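Local coordinates for histidine triad protein (Bacillus subtilis, PDB 1Y23) that probably binds nucleotides or nucleotide conjugates and hydrolyses them, as related members of the histidine triad family do, at residues Glu5-Cys10 with Val98-Met103; Gln36-His41 with Ile105-Gly110; Leu29-Ile34 with His41-Pro46. One frame throughout, in Å; residues are numbered along the deposited sequence.

Contact 1. Residues Glu5-Cys10 with Val98-Met103; sequences ENCIFC and VFHYHM. With ZN (zinc ion), chain G.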
loop_
_atom_site.group_PDB
_atom_site.type_symbol
_atom_site.label_atom_id
_atom_site.label_comp_id
_atom_site.label_asym_id
_atom_site.label_seq_id
_atom_site.Cartn_x
_atom_site.Cartn_y
_atom_site.Cartn_z
ATOM N N GLU B 5 14.207 22.161 5.757
ATOM C CA GLU B 5 13.301 21.239 5.001
ATOM C C GLU B 5 13.908 20.850 3.660
ATOM O O GLU B 5 13.592 21.455 2.632
ATOM C CB GLU B 5 11.958 21.909 4.740
ATOM C CG GLU B 5 10.884 20.940 4.294
ATOM C CD GLU B 5 10.154 20.328 5.476
ATOM O OE1 GLU B 5 9.420 21.074 6.161
ATOM O OE2 GLU B 5 10.318 19.114 5.731
ATOM N N ASN B 6 14.779 19.844 3.671
ATOM C CA ASN B 6 15.413 19.376 2.439
ATOM C C ASN B 6 14.576 18.256 1.823
ATOM O O ASN B 6 15.117 17.278 1.306
ATOM C CB ASN B 6 16.827 18.860 2.725
ATOM C CG ASN B 6 17.685 19.878 3.462
ATOM O OD1 ASN B 6 17.760 21.051 3.072
ATOM N ND2 ASN B 6 18.349 19.432 4.526
ATOM N N CYS B 7 13.255 18.419 1.878
ATOM C CA CYS B 7 12.314 17.437 1.347
ATOM C C CYS B 7 11.831 17.811 -0.044
ATOM O O CYS B 7 11.187 18.839 -0.227
ATOM C CB CYS B 7 11.103 17.310 2.270
ATOM S SG CYS B 7 9.836 16.185 1.641
ATOM N N ILE B 8 12.124 16.963 -1.023
ATOM C CA ILE B 8 11.719 17.234 -2.395
ATOM C C ILE B 8 10.198 17.272 -2.581
ATOM O O ILE B 8 9.695 17.973 -3.463
ATOM C CB ILE B 8 12.321 16.187 -3.363
ATOM C CG1 ILE B 8 12.292 16.721 -4.796
ATOM C CG2 ILE B 8 11.530 14.883 -3.292
ATOM C CD1 ILE B 8 13.050 15.856 -5.781
ATOM N N PHE B 9 9.467 16.521 -1.758
ATOM C CA PHE B 9 8.003 16.486 -1.867
ATOM C C PHE B 9 7.332 17.726 -1.285
ATOM O O PHE B 9 6.273 18.145 -1.754
ATOM C CB PHE B 9 7.431 15.237 -1.192
ATOM C CG PHE B 9 7.715 13.961 -1.935
ATOM C CD1 PHE B 9 8.202 13.988 -3.242
ATOM C CD2 PHE B 9 7.478 12.728 -1.331
ATOM C CE1 PHE B 9 8.449 12.805 -3.936
ATOM C CE2 PHE B 9 7.722 11.534 -2.016
ATOM C CZ PHE B 9 8.209 11.572 -3.324
ATOM N N CYS B 10 7.937 18.300 -0.253
ATOM C CA CYS B 10 7.388 19.506 0.343
ATOM C C CYS B 10 7.561 20.652 -0.649
ATOM O O CYS B 10 6.722 21.547 -0.727
ATOM C CB CYS B 10 8.093 19.824 1.670
ATOM S SG CYS B 10 7.359 19.005 3.129
ATOM N N VAL B 98 12.941 9.208 0.023
ATOM C CA VAL B 98 12.516 10.530 0.496
ATOM C C VAL B 98 11.736 10.318 1.789
ATOM O O VAL B 98 10.779 9.542 1.820
ATOM C CB VAL B 98 11.608 11.252 -0.540
ATOM C CG1 VAL B 98 11.101 12.568 0.034
ATOM C CG2 VAL B 98 12.377 11.510 -1.827
ATOM N N PHE B 99 12.138 11.000 2.858
ATOM C CA PHE B 99 11.450 10.826 4.132
ATOM C C PHE B 99 10.149 11.613 4.315
ATOM O O PHE B 99 9.971 12.334 5.298
ATOM C CB PHE B 99 12.400 11.099 5.306
ATOM C CG PHE B 99 13.486 10.054 5.473
ATOM C CD1 PHE B 99 13.271 8.725 5.089
ATOM C CD2 PHE B 99 14.712 10.395 6.048
ATOM C CE1 PHE B 99 14.260 7.748 5.266
ATOM C CE2 PHE B 99 15.713 9.429 6.234
ATOM C CZ PHE B 99 15.484 8.099 5.843
ATOM N N HIS B 100 9.241 11.446 3.358
ATOM C CA HIS B 100 7.919 12.075 3.385
ATOM C C HIS B 100 7.018 10.957 2.875
ATOM O O HIS B 100 7.240 10.431 1.786
ATOM C CB HIS B 100 7.870 13.300 2.456
ATOM C CG HIS B 100 6.591 14.083 2.536
ATOM N ND1 HIS B 100 6.531 15.441 2.302
ATOM C CD2 HIS B 100 5.315 13.692 2.788
ATOM C CE1 HIS B 100 5.280 15.853 2.404
ATOM N NE2 HIS B 100 4.523 14.814 2.697
ATOM N N TYR B 101 6.022 10.577 3.673
ATOM C CA TYR B 101 5.122 9.485 3.301
ATOM C C TYR B 101 4.571 9.630 1.893
ATOM O O TYR B 101 4.096 10.698 1.510
ATOM C CB TYR B 101 3.944 9.375 4.288
ATOM C CG TYR B 101 2.985 8.238 3.967
ATOM C CD1 TYR B 101 3.224 6.939 4.431
ATOM C CD2 TYR B 101 1.878 8.448 3.135
ATOM C CE1 TYR B 101 2.389 5.876 4.069
ATOM C CE2 TYR B 101 1.039 7.399 2.764
ATOM C CZ TYR B 101 1.298 6.111 3.231
ATOM O OH TYR B 101 0.486 5.062 2.850
ATOM N N HIS B 102 4.645 8.546 1.130
ATOM C CA HIS B 102 4.118 8.525 -0.225
ATOM C C HIS B 102 3.688 7.119 -0.606
ATOM O O HIS B 102 4.287 6.135 -0.178
ATOM C CB HIS B 102 5.138 9.061 -1.247
ATOM C CG HIS B 102 6.498 8.437 -1.151
ATOM N ND1 HIS B 102 7.364 8.693 -0.110
ATOM C CD2 HIS B 102 7.155 7.599 -1.987
ATOM C CE1 HIS B 102 8.496 8.045 -0.309
ATOM N NE2 HIS B 102 8.397 7.372 -1.443
ATOM N N MET B 103 2.630 7.042 -1.401
ATOM C CA MET B 103 2.093 5.775 -1.866
ATOM C C MET B 103 2.292 5.708 -3.372
ATOM O O MET B 103 1.989 6.669 -4.079
ATOM C CB MET B 103 0.599 5.698 -1.555
ATOM C CG MET B 103 -0.085 4.440 -2.053
ATOM S SD MET B 103 0.014 3.081 -0.869
ATOM C CE MET B 103 -1.632 3.147 -0.161
HETATM ZN ZN ZN G . 8.076 16.653 3.077
#
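Cys7 and Cys10 reach across to His100 through a shared zinc ion in a CxxC-type site, completed by His49; His100 also opens the His-x-His-x-His signature of the histidine triad family. Sulfur and imidazole nitrogen are natural zinc ligands, and here Cys7 SG lies 2.3 Å and His100 ND1 2.1 Å from the metal. Cys7 doubles as the N-cap of helix 8-13: with SG anti to the backbone N (chi1 177°), its sulfur also accepts a weak bond from Cys10 N at 3.4 Å. The rotation of the His100 ring is fixed at both nitrogens, by zinc at ND1 and by the hydrogen bond from NE2 to Pro46 O.

Beside the metal, packing is tight round Phe9, whose flat ring can offer a face to one neighbour and an edge to another. Val98 CG1 sits over one face, 4.1 Å from the ring centroid in a CH-pi contact, while the CE2 edge points into the face of His102. That pair is T-shaped, with planes at 81° and Phe9 CE2 3.4 Å from His102 ND1. An alanine in place of His102 would probably leave the Phe9 edge facing a gap and His100 O without its imidazole donor. In HIT relatives the middle histidine of the signature is the nucleophile, a role not established here for His102.

The outer side is looser. Ile8 is exposed and only its CG2 touches across, crossing the partly exposed Val98 at about a right angle, 3.8 Å from Val98 CG2. On the inner side, by contrast, His102 ND1 donates to His100 O at 2.6 Å, with the oxygen almost in the plane of the His102 ring.

Contact 2. Residues Gln36-His41 with Ile105-Gly110; sequences QVTKGH and IIPRYG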
loop_
_atom_site.group_PDB
_atom_site.type_symbol
_atom_site.label_atom_id
_atom_site.label_comp_id
_atom_site.label_asym_id
_atom_site.label_seq_id
_atom_site.Cartn_x
_atom_site.Cartn_y
_atom_site.Cartn_z
ATOM N N GLN B 36 8.553 6.865 -13.739
ATOM C CA GLN B 36 7.581 6.129 -14.547
ATOM C C GLN B 36 7.916 4.647 -14.712
ATOM O O GLN B 36 8.202 4.194 -15.822
ATOM C CB GLN B 36 7.435 6.759 -15.939
ATOM C CG GLN B 36 6.712 8.100 -15.979
ATOM C CD GLN B 36 5.260 8.016 -15.508
ATOM O OE1 GLN B 36 4.421 7.334 -16.114
ATOM N NE2 GLN B 36 4.959 8.713 -14.423
ATOM N N VAL B 37 7.888 3.897 -13.614
ATOM C CA VAL B 37 8.158 2.463 -13.663
ATOM C C VAL B 37 7.279 1.879 -14.760
ATOM O O VAL B 37 7.663 0.942 -15.458
ATOM C CB VAL B 37 7.813 1.787 -12.320
ATOM C CG1 VAL B 37 7.319 0.368 -12.553
ATOM C CG2 VAL B 37 9.036 1.769 -11.428
ATOM N N THR B 38 6.082 2.437 -14.879
ATOM C CA THR B 38 5.128 2.038 -15.901
ATOM C C THR B 38 4.390 3.317 -16.266
ATOM O O THR B 38 4.407 4.284 -15.506
ATOM C CB THR B 38 4.112 0.970 -15.392
ATOM O OG1 THR B 38 3.329 1.505 -14.315
ATOM C CG2 THR B 38 4.846 -0.282 -14.912
ATOM N N LYS B 39 3.769 3.336 -17.438
ATOM C CA LYS B 39 3.035 4.509 -17.882
ATOM C C LYS B 39 1.869 4.758 -16.926
ATOM O O LYS B 39 0.956 3.935 -16.815
ATOM C CB LYS B 39 2.518 4.284 -19.304
ATOM C CG LYS B 39 2.068 5.548 -20.014
ATOM C CD LYS B 39 1.635 5.243 -21.439
ATOM C CE LYS B 39 1.357 6.514 -22.217
ATOM N NZ LYS B 39 0.883 6.200 -23.595
ATOM N N GLY B 40 1.916 5.890 -16.231
ATOM C CA GLY B 40 0.865 6.236 -15.289
ATOM C C GLY B 40 1.320 6.164 -13.837
ATOM O O GLY B 40 0.531 6.396 -12.920
ATOM N N HIS B 41 2.592 5.840 -13.629
ATOM C CA HIS B 41 3.174 5.736 -12.294
ATOM C C HIS B 41 2.893 7.014 -11.509
ATOM O O HIS B 41 3.449 8.074 -11.805
ATOM C CB HIS B 41 4.686 5.483 -12.417
ATOM C CG HIS B 41 5.378 5.260 -11.107
ATOM N ND1 HIS B 41 4.707 4.850 -9.976
ATOM C CD2 HIS B 41 6.680 5.381 -10.748
ATOM C CE1 HIS B 41 5.562 4.732 -8.975
ATOM N NE2 HIS B 41 6.765 5.049 -9.416
ATOM N N ILE B 105 1.255 4.240 -6.949
ATOM C CA ILE B 105 0.118 3.623 -7.612
ATOM C C ILE B 105 0.689 3.149 -8.939
ATOM O O ILE B 105 0.893 3.938 -9.862
ATOM C CB ILE B 105 -1.018 4.631 -7.846
ATOM C CG1 ILE B 105 -1.560 5.095 -6.487
ATOM C CG2 ILE B 105 -2.118 3.994 -8.685
ATOM C CD1 ILE B 105 -2.772 5.988 -6.575
ATOM N N ILE B 106 0.962 1.853 -9.026
ATOM C CA ILE B 106 1.575 1.304 -10.223
ATOM C C ILE B 106 0.671 0.459 -11.103
ATOM O O ILE B 106 0.277 -0.644 -10.740
ATOM C CB ILE B 106 2.824 0.484 -9.847
ATOM C CG1 ILE B 106 3.764 1.349 -8.989
ATOM C CG2 ILE B 106 3.540 0.019 -11.106
ATOM C CD1 ILE B 106 4.816 0.563 -8.221
ATOM N N PRO B 107 0.310 0.988 -12.280
ATOM C CA PRO B 107 -0.549 0.235 -13.195
ATOM C C PRO B 107 0.321 -0.847 -13.822
ATOM O O PRO B 107 1.526 -0.651 -14.002
ATOM C CB PRO B 107 -0.992 1.296 -14.201
ATOM C CG PRO B 107 0.205 2.190 -14.275
ATOM C CD PRO B 107 0.604 2.329 -12.820
ATOM N N ARG B 108 -0.276 -1.993 -14.125
ATOM C CA ARG B 108 0.466 -3.104 -14.718
ATOM C C ARG B 108 -0.027 -3.394 -16.130
ATOM O O ARG B 108 -1.229 -3.368 -16.394
ATOM C CB ARG B 108 0.334 -4.359 -13.839
ATOM C CG ARG B 108 0.955 -4.213 -12.453
ATOM C CD ARG B 108 2.474 -3.973 -12.552
ATOM N NE ARG B 108 3.229 -5.185 -12.860
ATOM C CZ ARG B 108 3.370 -6.215 -12.027
ATOM N NH1 ARG B 108 4.073 -7.276 -12.393
ATOM N NH2 ARG B 108 2.819 -6.187 -10.822
ATOM N N TYR B 109 0.904 -3.666 -17.038
ATOM C CA TYR B 109 0.550 -3.954 -18.426
ATOM C C TYR B 109 1.106 -5.296 -18.906
ATOM O O TYR B 109 0.808 -5.740 -20.014
ATOM C CB TYR B 109 1.053 -2.829 -19.331
ATOM C CG TYR B 109 0.549 -1.453 -18.939
ATOM C CD1 TYR B 109 1.373 -0.553 -18.263
ATOM C CD2 TYR B 109 -0.752 -1.051 -19.251
ATOM C CE1 TYR B 109 0.913 0.718 -17.909
ATOM C CE2 TYR B 109 -1.224 0.218 -18.902
ATOM C CZ TYR B 109 -0.386 1.096 -18.235
ATOM O OH TYR B 109 -0.833 2.357 -17.907
ATOM N N GLY B 110 1.917 -5.934 -18.066
ATOM C CA GLY B 110 2.490 -7.216 -18.426
ATOM C C GLY B 110 3.972 -7.139 -18.737
ATOM O O GLY B 110 4.768 -6.685 -17.910
#
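A type II beta turn, Thr38 to His41, ends the loop between strands 28-32 and 42-46, and Thr38 and Tyr109 fasten it to strand 103-108 and the residues just after it. Thr38 OG1, set between the backbone N and the carbonyl carbon (chi1 62°), donates to a lone pair of Pro107 O at 2.8 Å. In the reverse direction Tyr109 OH donates to Lys39 O at 2.6 Å, tilted 22° from the carbonyl plane; a tyrosine has the length to span this distance.

Gly40 suits its place twice: its positive phi (110°) would jam a side chain against the preceding carbonyl, and a CB would also come tight against Pro107 CG. From just before the turn, Gln36 OE1 braces it, accepting from Gly40 N at 2.9 Å. Against the turn, Ile106 lays CG2 3.5 Å from Thr38 OG1 and CG1 3.8 Å from His41 ND1, a nitrogen buried here with no hydrogen-bond partner in the model; the side chains of Ile106 and His41 lie side by side.

Helix 67-79 packs on Ile105, Pro107 and Tyr109, whereas Phe115 of strand 115-119 covers Val37 and Ile106, and Trp119 of the second subunit packs on His41, Val37 and Ile106.

Contact 3. Residues Leu29-Ile34 with His41-Pro46; sequences LAFLDI and HTLVIP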
loop_
_atom_site.group_PDB
_atom_site.type_symbol
_atom_site.label_atom_id
_atom_site.label_comp_id
_atom_site.label_asym_id
_atom_site.label_seq_id
_atom_site.Cartn_x
_atom_site.Cartn_y
_atom_site.Cartn_z
ATOM N N LEU B 29 -2.118 15.500 -2.307
ATOM C CA LEU B 29 -1.545 15.917 -3.570
ATOM C C LEU B 29 -0.992 14.673 -4.259
ATOM O O LEU B 29 -0.201 13.917 -3.677
ATOM C CB LEU B 29 -0.422 16.940 -3.371
ATOM C CG LEU B 29 0.238 17.461 -4.665
ATOM C CD1 LEU B 29 -0.823 18.106 -5.572
ATOM C CD2 LEU B 29 1.310 18.484 -4.322
ATOM N N ALA B 30 -1.437 14.461 -5.495
ATOM C CA ALA B 30 -1.000 13.333 -6.307
ATOM C C ALA B 30 -0.337 13.860 -7.583
ATOM O O ALA B 30 -0.774 14.861 -8.158
ATOM C CB ALA B 30 -2.181 12.449 -6.652
ATOM N N PHE B 31 0.723 13.184 -8.011
ATOM C CA PHE B 31 1.466 13.576 -9.203
ATOM C C PHE B 31 2.296 12.423 -9.755
ATOM O O PHE B 31 2.688 11.512 -9.023
ATOM C CB PHE B 31 2.373 14.770 -8.889
ATOM C CG PHE B 31 3.265 14.563 -7.698
ATOM C CD1 PHE B 31 4.453 13.848 -7.815
ATOM C CD2 PHE B 31 2.911 15.080 -6.453
ATOM C CE1 PHE B 31 5.279 13.651 -6.711
ATOM C CE2 PHE B 31 3.728 14.890 -5.341
ATOM C CZ PHE B 31 4.917 14.173 -5.467
ATOM N N LEU B 32 2.560 12.469 -11.057
ATOM C CA LEU B 32 3.332 11.430 -11.721
ATOM C C LEU B 32 4.760 11.300 -11.182
ATOM O O LEU B 32 5.407 12.298 -10.857
ATOM C CB LEU B 32 3.363 11.700 -13.233
ATOM C CG LEU B 32 2.047 11.434 -13.982
ATOM C CD1 LEU B 32 2.163 11.875 -15.440
ATOM C CD2 LEU B 32 1.720 9.956 -13.898
ATOM N N ASP B 33 5.240 10.067 -11.049
ATOM C CA ASP B 33 6.614 9.847 -10.590
ATOM C C ASP B 33 7.429 9.938 -11.877
ATOM O O ASP B 33 7.160 9.208 -12.830
ATOM C CB ASP B 33 6.778 8.455 -9.968
ATOM C CG ASP B 33 8.166 8.236 -9.367
ATOM O OD1 ASP B 33 9.163 8.649 -9.994
ATOM O OD2 ASP B 33 8.275 7.644 -8.269
ATOM N N ILE B 34 8.415 10.826 -11.917
ATOM C CA ILE B 34 9.219 10.994 -13.125
ATOM C C ILE B 34 9.976 9.728 -13.519
ATOM O O ILE B 34 10.481 9.626 -14.632
ATOM C CB ILE B 34 10.212 12.162 -12.971
ATOM C CG1 ILE B 34 9.488 13.379 -12.394
ATOM C CG2 ILE B 34 10.784 12.539 -14.329
ATOM C CD1 ILE B 34 10.403 14.558 -12.125
ATOM N N HIS B 41 2.592 5.840 -13.629
ATOM C CA HIS B 41 3.174 5.736 -12.294
ATOM C C HIS B 41 2.893 7.014 -11.509
ATOM O O HIS B 41 3.449 8.074 -11.805
ATOM C CB HIS B 41 4.686 5.483 -12.417
ATOM C CG HIS B 41 5.378 5.260 -11.107
ATOM N ND1 HIS B 41 4.707 4.850 -9.976
ATOM C CD2 HIS B 41 6.680 5.381 -10.748
ATOM C CE1 HIS B 41 5.562 4.732 -8.975
ATOM N NE2 HIS B 41 6.765 5.049 -9.416
ATOM N N THR B 42 2.030 6.906 -10.503
ATOM C CA THR B 42 1.641 8.060 -9.696
ATOM C C THR B 42 2.068 8.019 -8.225
ATOM O O THR B 42 2.126 6.955 -7.609
ATOM C CB THR B 42 0.105 8.237 -9.730
ATOM O OG1 THR B 42 -0.337 8.340 -11.090
ATOM C CG2 THR B 42 -0.309 9.487 -8.980
ATOM N N LEU B 43 2.361 9.193 -7.674
ATOM C CA LEU B 43 2.713 9.322 -6.264
ATOM C C LEU B 43 1.588 10.075 -5.565
ATOM O O LEU B 43 1.212 11.167 -5.986
ATOM C CB LEU B 43 4.008 10.103 -6.084
ATOM C CG LEU B 43 5.263 9.288 -6.370
ATOM C CD1 LEU B 43 6.450 10.227 -6.526
ATOM C CD2 LEU B 43 5.484 8.282 -5.229
ATOM N N VAL B 44 1.047 9.480 -4.506
ATOM C CA VAL B 44 -0.026 10.100 -3.744
ATOM C C VAL B 44 0.538 10.398 -2.364
ATOM O O VAL B 44 0.891 9.485 -1.605
ATOM C CB VAL B 44 -1.243 9.162 -3.594
ATOM C CG1 VAL B 44 -2.366 9.874 -2.871
ATOM C CG2 VAL B 44 -1.707 8.679 -4.952
ATOM N N ILE B 45 0.635 11.679 -2.043
ATOM C CA ILE B 45 1.178 12.079 -0.760
ATOM C C ILE B 45 0.282 13.089 -0.055
ATOM O O ILE B 45 -0.525 13.760 -0.688
ATOM C CB ILE B 45 2.590 12.712 -0.935
ATOM C CG1 ILE B 45 2.474 14.155 -1.431
ATOM C CG2 ILE B 45 3.386 11.922 -1.975
ATOM C CD1 ILE B 45 3.797 14.891 -1.504
ATOM N N PRO B 46 0.389 13.178 1.281
ATOM C CA PRO B 46 -0.409 14.129 2.060
ATOM C C PRO B 46 0.408 15.415 2.069
ATOM O O PRO B 46 1.629 15.354 1.993
ATOM C CB PRO B 46 -0.456 13.484 3.435
ATOM C CG PRO B 46 0.901 12.877 3.525
ATOM C CD PRO B 46 1.052 12.213 2.174
#
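Phe31 and Leu43 meet as a hydrogen-bonded antiparallel pair, and Leu29 and Ile45 form another; each pair has two backbone bonds. Leu43 N to Phe31 O is the shortest of them at 2.7 Å. Asp33 N carries the pairing beyond the strand end by donating to His41 O at 2.8 Å. Between these lie the non-hydrogen-bonded pairs Ala30 with Val44 and Leu32 with Thr42.

Apolar contacts occupy both faces of the sheet. On the face of Phe31, Leu43 and Ile45, CG of Phe31 stands between the backbone N and the carbonyl carbon (chi1 53°), which swings the ring over the neighbouring strand. Its CE1 then touches Leu43 CD1 at 3.6 Å, and Ile45 CD1 comes to the ring edge, 3.8 Å from CE2. The branched aliphatic chains fit round the flat ring, and helix 8-13 packs onto the same face, Ile12 on Phe31 and Phe9 on Ile45. On the other face the small methyl of Ala30 meets Val44 CG2 at 4.2 Å.

At the polar end of the contact a methylene makes a CH-pi contact with an imidazole. Asp33 CB lies over one face of the His41 ring, 3.5 Å from its centroid, and the carboxylate runs alongside with its plane turned only 15° from the ring. Asp33 OD1 accepts from Ser35 N, which holds the carboxylate in place. In Hint relatives the equivalent aspartate contacts the nucleotide ribose, so Asp33 may lie at a similar pocket.

Together the two strands make an antiparallel beta hairpin with a long connection, the second and third strands of the five-stranded HIT sheet.

Overall arrangement
From the N terminus, residues 5-10 are met first, and contact 1 closes the longest loop by bringing them to 98-103, 88 residues on. Contact 3, the short-range hairpin of 29-34 and 41-46, nests inside that loop. Contact 2 crosses both: residues 36-40 lie in the hairpin connection and His41 opens its second segment, whereas 105-110 follow the second segment of contact 1. Contacts 2 and 3 share His41 and are joined where Thr42 O meets Ile105 N, for strands 42-46 and 103-108 are sheet neighbours. Pro46 and Val44 likewise tie contact 3 to His100 and Met103. Zinc site, hairpin and turn thus follow one another along the sheet, and all three reach the second subunit.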